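Local coordinates for prolyl-ACP dehydrogenase (Oscillatoria sp., PDB 4IRN), which oxidises a prolyl group carried on an acyl carrier protein during anatoxin-a biosynthesis, as a flavoprotein that uses FAD, at residues 273-282 with 339-350. Numbering follows the deposited sequence.
Sequences NHSMEWERGF and VAWMKENKQMAL
Lys343 is the main bump of this contact: its long side chain fits as a knob into a hollow walled by His274, Glu277, Trp278 and Phe282. The chain bends at CG (chi2 -55°) and then runs out nearly straight across one face of the Trp278 indole. CB and CG lie by the six-membered ring, CD packs 3.6 Å from Trp278 CZ2, and CE makes a CH-pi contact 3.8 Å from the centroid of the five-membered ring. Lysine suits the place because its greasy methylenes cover the indole while NZ, still beside the pyrrole part of the ring, forms a salt bridge with Glu277 OE2 at 2.9 Å. That oxygen is gripped from both faces of the carboxylate plane: NZ comes from one, and from the other Ala349 N donates a bond of 3.0 Å. Ala349 is the N-cap of helix 350-375; through its N-H and Lys343 NZ, Glu277 joins the turn between helices 316-344 and 350-375 to helix 268-282.

Both segments belong to the helical C-terminal domain of the acyl-CoA dehydrogenase fold, where segments 273-282 and 339-344, on helices 268-282 and 316-344, run roughly antiparallel (150°). A Schellman motif with Lys346 as its C-prime residue ends the second of these, and the chain returns to lay Leu350 over the first helix. Leucine suits the spot because its branched apolar end packs on the helix surface: CB packs against Glu277 CG, and CD1 lies 4.1 Å from Met276 CB, on a residue whose side chain comes within about 6 Å of the bound FAD. At the other end Gly281, lacking a side chain, lets Val339 CG1 approach its CA to 4.0 Å. The same methyl touches Phe282 CZ at 3.5 Å, while the ring presents its edge to Ala340 CA; alanine's small methyl lets the phenyl rim come close, and Trp129 meets that ring from helix 118-138.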
# COMPACT_ATOMS: atom_id res chain seq x y z
N ASN A 273 -9.10 -30.94 -4.03
CA ASN A 273 -9.66 -29.70 -4.56
C ASN A 273 -11.03 -29.41 -3.94
O ASN A 273 -11.36 -28.24 -3.74
CB ASN A 273 -9.72 -29.74 -6.09
CG ASN A 273 -8.41 -29.42 -6.80
OD1 ASN A 273 -7.48 -28.82 -6.22
ND2 ASN A 273 -8.30 -29.84 -8.06
N HIS A 274 -11.81 -30.49 -3.60
CA HIS A 274 -13.09 -30.33 -2.90
C HIS A 274 -12.80 -29.93 -1.45
O HIS A 274 -13.45 -29.05 -0.90
CB HIS A 274 -13.90 -31.63 -2.97
CG HIS A 274 -15.19 -31.60 -2.22
ND1 HIS A 274 -15.26 -32.00 -0.89
CD2 HIS A 274 -16.41 -31.17 -2.61
CE1 HIS A 274 -16.52 -31.83 -0.53
NE2 HIS A 274 -17.25 -31.33 -1.53
N SER A 275 -11.75 -30.54 -0.86
CA SER A 275 -11.28 -30.28 0.50
C SER A 275 -10.78 -28.82 0.63
O SER A 275 -11.08 -28.18 1.63
CB SER A 275 -10.20 -31.29 0.89
OG SER A 275 -9.54 -30.94 2.10
N MET A 276 -10.10 -28.29 -0.41
CA MET A 276 -9.62 -26.90 -0.46
C MET A 276 -10.75 -25.89 -0.60
O MET A 276 -10.61 -24.75 -0.17
CB MET A 276 -8.57 -26.70 -1.55
CG MET A 276 -7.19 -27.21 -1.19
SD MET A 276 -6.66 -26.76 0.48
CE MET A 276 -4.91 -26.43 0.20
N GLU A 277 -11.87 -26.28 -1.22
CA GLU A 277 -13.04 -25.41 -1.34
C GLU A 277 -13.59 -25.10 0.07
O GLU A 277 -13.73 -23.93 0.43
CB GLU A 277 -14.13 -26.10 -2.17
CG GLU A 277 -14.33 -25.52 -3.54
CD GLU A 277 -15.23 -26.38 -4.39
OE1 GLU A 277 -14.71 -27.28 -5.09
OE2 GLU A 277 -16.47 -26.17 -4.35
N TRP A 278 -13.82 -26.15 0.89
CA TRP A 278 -14.34 -26.02 2.25
C TRP A 278 -13.33 -25.40 3.19
O TRP A 278 -13.71 -24.57 4.03
CB TRP A 278 -14.82 -27.38 2.79
CG TRP A 278 -16.01 -27.94 2.07
CD1 TRP A 278 -16.00 -28.90 1.10
CD2 TRP A 278 -17.38 -27.51 2.20
NE1 TRP A 278 -17.28 -29.10 0.63
CE2 TRP A 278 -18.14 -28.27 1.29
CE3 TRP A 278 -18.03 -26.56 2.99
CZ2 TRP A 278 -19.52 -28.11 1.16
CZ3 TRP A 278 -19.40 -26.42 2.88
CH2 TRP A 278 -20.13 -27.19 1.97
N GLU A 279 -12.05 -25.79 3.05
CA GLU A 279 -10.97 -25.28 3.90
C GLU A 279 -10.76 -23.79 3.71
O GLU A 279 -11.00 -23.03 4.65
CB GLU A 279 -9.68 -26.06 3.65
CG GLU A 279 -8.71 -26.04 4.83
CD GLU A 279 -7.40 -26.76 4.56
OE1 GLU A 279 -7.42 -27.85 3.95
OE2 GLU A 279 -6.34 -26.23 4.98
N ARG A 280 -10.37 -23.36 2.50
CA ARG A 280 -10.10 -21.96 2.15
C ARG A 280 -11.24 -21.01 2.49
O ARG A 280 -11.00 -19.94 3.04
CB ARG A 280 -9.69 -21.80 0.68
CG ARG A 280 -8.31 -22.34 0.38
CD ARG A 280 -8.06 -22.45 -1.10
NE ARG A 280 -6.75 -23.04 -1.37
CZ ARG A 280 -6.21 -23.17 -2.58
NH1 ARG A 280 -6.87 -22.75 -3.65
NH2 ARG A 280 -5.01 -23.71 -2.73
N GLY A 281 -12.47 -21.44 2.20
CA GLY A 281 -13.65 -20.63 2.44
C GLY A 281 -14.16 -20.55 3.86
O GLY A 281 -14.82 -19.57 4.22
N PHE A 282 -13.89 -21.59 4.70
CA PHE A 282 -14.44 -21.64 6.05
C PHE A 282 -13.49 -21.72 7.25
O PHE A 282 -13.94 -21.52 8.38
CB PHE A 282 -15.58 -22.67 6.13
CG PHE A 282 -16.62 -22.42 5.06
CD1 PHE A 282 -17.50 -21.36 5.16
CD2 PHE A 282 -16.67 -23.21 3.92
CE1 PHE A 282 -18.41 -21.09 4.15
CE2 PHE A 282 -17.60 -22.95 2.92
CZ PHE A 282 -18.46 -21.89 3.04
N VAL A 339 -19.23 -17.40 -0.34
CA VAL A 339 -18.80 -18.80 -0.35
C VAL A 339 -19.84 -19.67 0.37
O VAL A 339 -20.24 -20.71 -0.16
CB VAL A 339 -17.39 -18.99 0.26
CG1 VAL A 339 -16.95 -20.45 0.22
CG2 VAL A 339 -16.36 -18.15 -0.45
N ALA A 340 -20.29 -19.22 1.57
CA ALA A 340 -21.30 -19.89 2.39
C ALA A 340 -22.59 -20.09 1.60
O ALA A 340 -23.12 -21.20 1.62
CB ALA A 340 -21.56 -19.09 3.66
N TRP A 341 -23.03 -19.07 0.85
CA TRP A 341 -24.23 -19.12 0.02
C TRP A 341 -24.05 -20.13 -1.13
O TRP A 341 -24.89 -21.01 -1.30
CB TRP A 341 -24.58 -17.72 -0.53
CG TRP A 341 -25.88 -17.68 -1.29
CD1 TRP A 341 -27.13 -17.51 -0.76
CD2 TRP A 341 -26.05 -17.86 -2.70
NE1 TRP A 341 -28.07 -17.55 -1.76
CE2 TRP A 341 -27.44 -17.77 -2.96
CE3 TRP A 341 -25.17 -18.08 -3.77
CZ2 TRP A 341 -27.97 -17.87 -4.25
CZ3 TRP A 341 -25.70 -18.20 -5.06
CH2 TRP A 341 -27.08 -18.09 -5.28
N MET A 342 -22.95 -19.99 -1.89
CA MET A 342 -22.62 -20.85 -3.03
C MET A 342 -22.54 -22.32 -2.67
O MET A 342 -23.12 -23.15 -3.38
CB MET A 342 -21.31 -20.39 -3.66
CG MET A 342 -21.44 -19.12 -4.46
SD MET A 342 -19.93 -18.82 -5.39
CE MET A 342 -20.23 -19.87 -6.81
N LYS A 343 -21.83 -22.66 -1.56
CA LYS A 343 -21.70 -24.03 -1.07
C LYS A 343 -23.02 -24.61 -0.56
O LYS A 343 -23.26 -25.81 -0.71
CB LYS A 343 -20.57 -24.16 -0.03
CG LYS A 343 -19.19 -24.47 -0.63
CD LYS A 343 -19.18 -25.72 -1.53
CE LYS A 343 -17.83 -26.35 -1.60
NZ LYS A 343 -17.87 -27.65 -2.33
N GLU A 344 -23.90 -23.74 -0.02
CA GLU A 344 -25.24 -24.11 0.45
C GLU A 344 -26.08 -24.48 -0.77
O GLU A 344 -26.78 -25.50 -0.74
CB GLU A 344 -25.87 -22.97 1.27
CG GLU A 344 -27.29 -23.20 1.79
CD GLU A 344 -27.58 -24.40 2.68
OE1 GLU A 344 -26.64 -24.93 3.32
OE2 GLU A 344 -28.77 -24.77 2.77
N ASN A 345 -25.95 -23.70 -1.87
CA ASN A 345 -26.66 -23.91 -3.14
C ASN A 345 -25.91 -24.91 -4.06
O ASN A 345 -26.09 -24.88 -5.29
CB ASN A 345 -26.96 -22.57 -3.81
CG ASN A 345 -28.00 -21.74 -3.08
OD1 ASN A 345 -29.19 -21.76 -3.40
ND2 ASN A 345 -27.58 -21.00 -2.06
N LYS A 346 -25.09 -25.80 -3.45
CA LYS A 346 -24.32 -26.89 -4.06
C LYS A 346 -23.53 -26.52 -5.33
O LYS A 346 -23.46 -27.31 -6.28
CB LYS A 346 -25.21 -28.14 -4.27
CG LYS A 346 -26.04 -28.56 -3.05
CD LYS A 346 -25.36 -29.60 -2.17
CE LYS A 346 -26.23 -30.05 -1.03
NZ LYS A 346 -25.69 -31.29 -0.40
N GLN A 347 -22.91 -25.32 -5.33
CA GLN A 347 -22.10 -24.82 -6.45
C GLN A 347 -20.61 -24.99 -6.19
O GLN A 347 -20.18 -25.02 -5.02
CB GLN A 347 -22.41 -23.34 -6.72
CG GLN A 347 -23.80 -23.09 -7.31
CD GLN A 347 -24.00 -21.64 -7.61
OE1 GLN A 347 -24.17 -20.81 -6.71
NE2 GLN A 347 -24.00 -21.29 -8.89
N MET A 348 -19.81 -25.10 -7.29
CA MET A 348 -18.36 -25.22 -7.22
C MET A 348 -17.81 -23.81 -6.96
O MET A 348 -17.96 -22.92 -7.81
CB MET A 348 -17.81 -25.79 -8.54
CG MET A 348 -16.38 -26.32 -8.43
SD MET A 348 -15.03 -25.10 -8.36
CE MET A 348 -15.05 -24.48 -10.01
N ALA A 349 -17.22 -23.61 -5.74
CA ALA A 349 -16.74 -22.30 -5.34
C ALA A 349 -15.24 -22.23 -4.98
O ALA A 349 -14.89 -21.56 -4.00
CB ALA A 349 -17.60 -21.75 -4.21
N LEU A 350 -14.36 -22.85 -5.79
CA LEU A 350 -12.91 -22.82 -5.53
C LEU A 350 -12.32 -21.42 -5.74
O LEU A 350 -11.45 -21.01 -4.98
CB LEU A 350 -12.16 -23.88 -6.35
CG LEU A 350 -10.68 -24.12 -6.01
CD1 LEU A 350 -10.52 -24.96 -4.76
CD2 LEU A 350 -9.98 -24.80 -7.14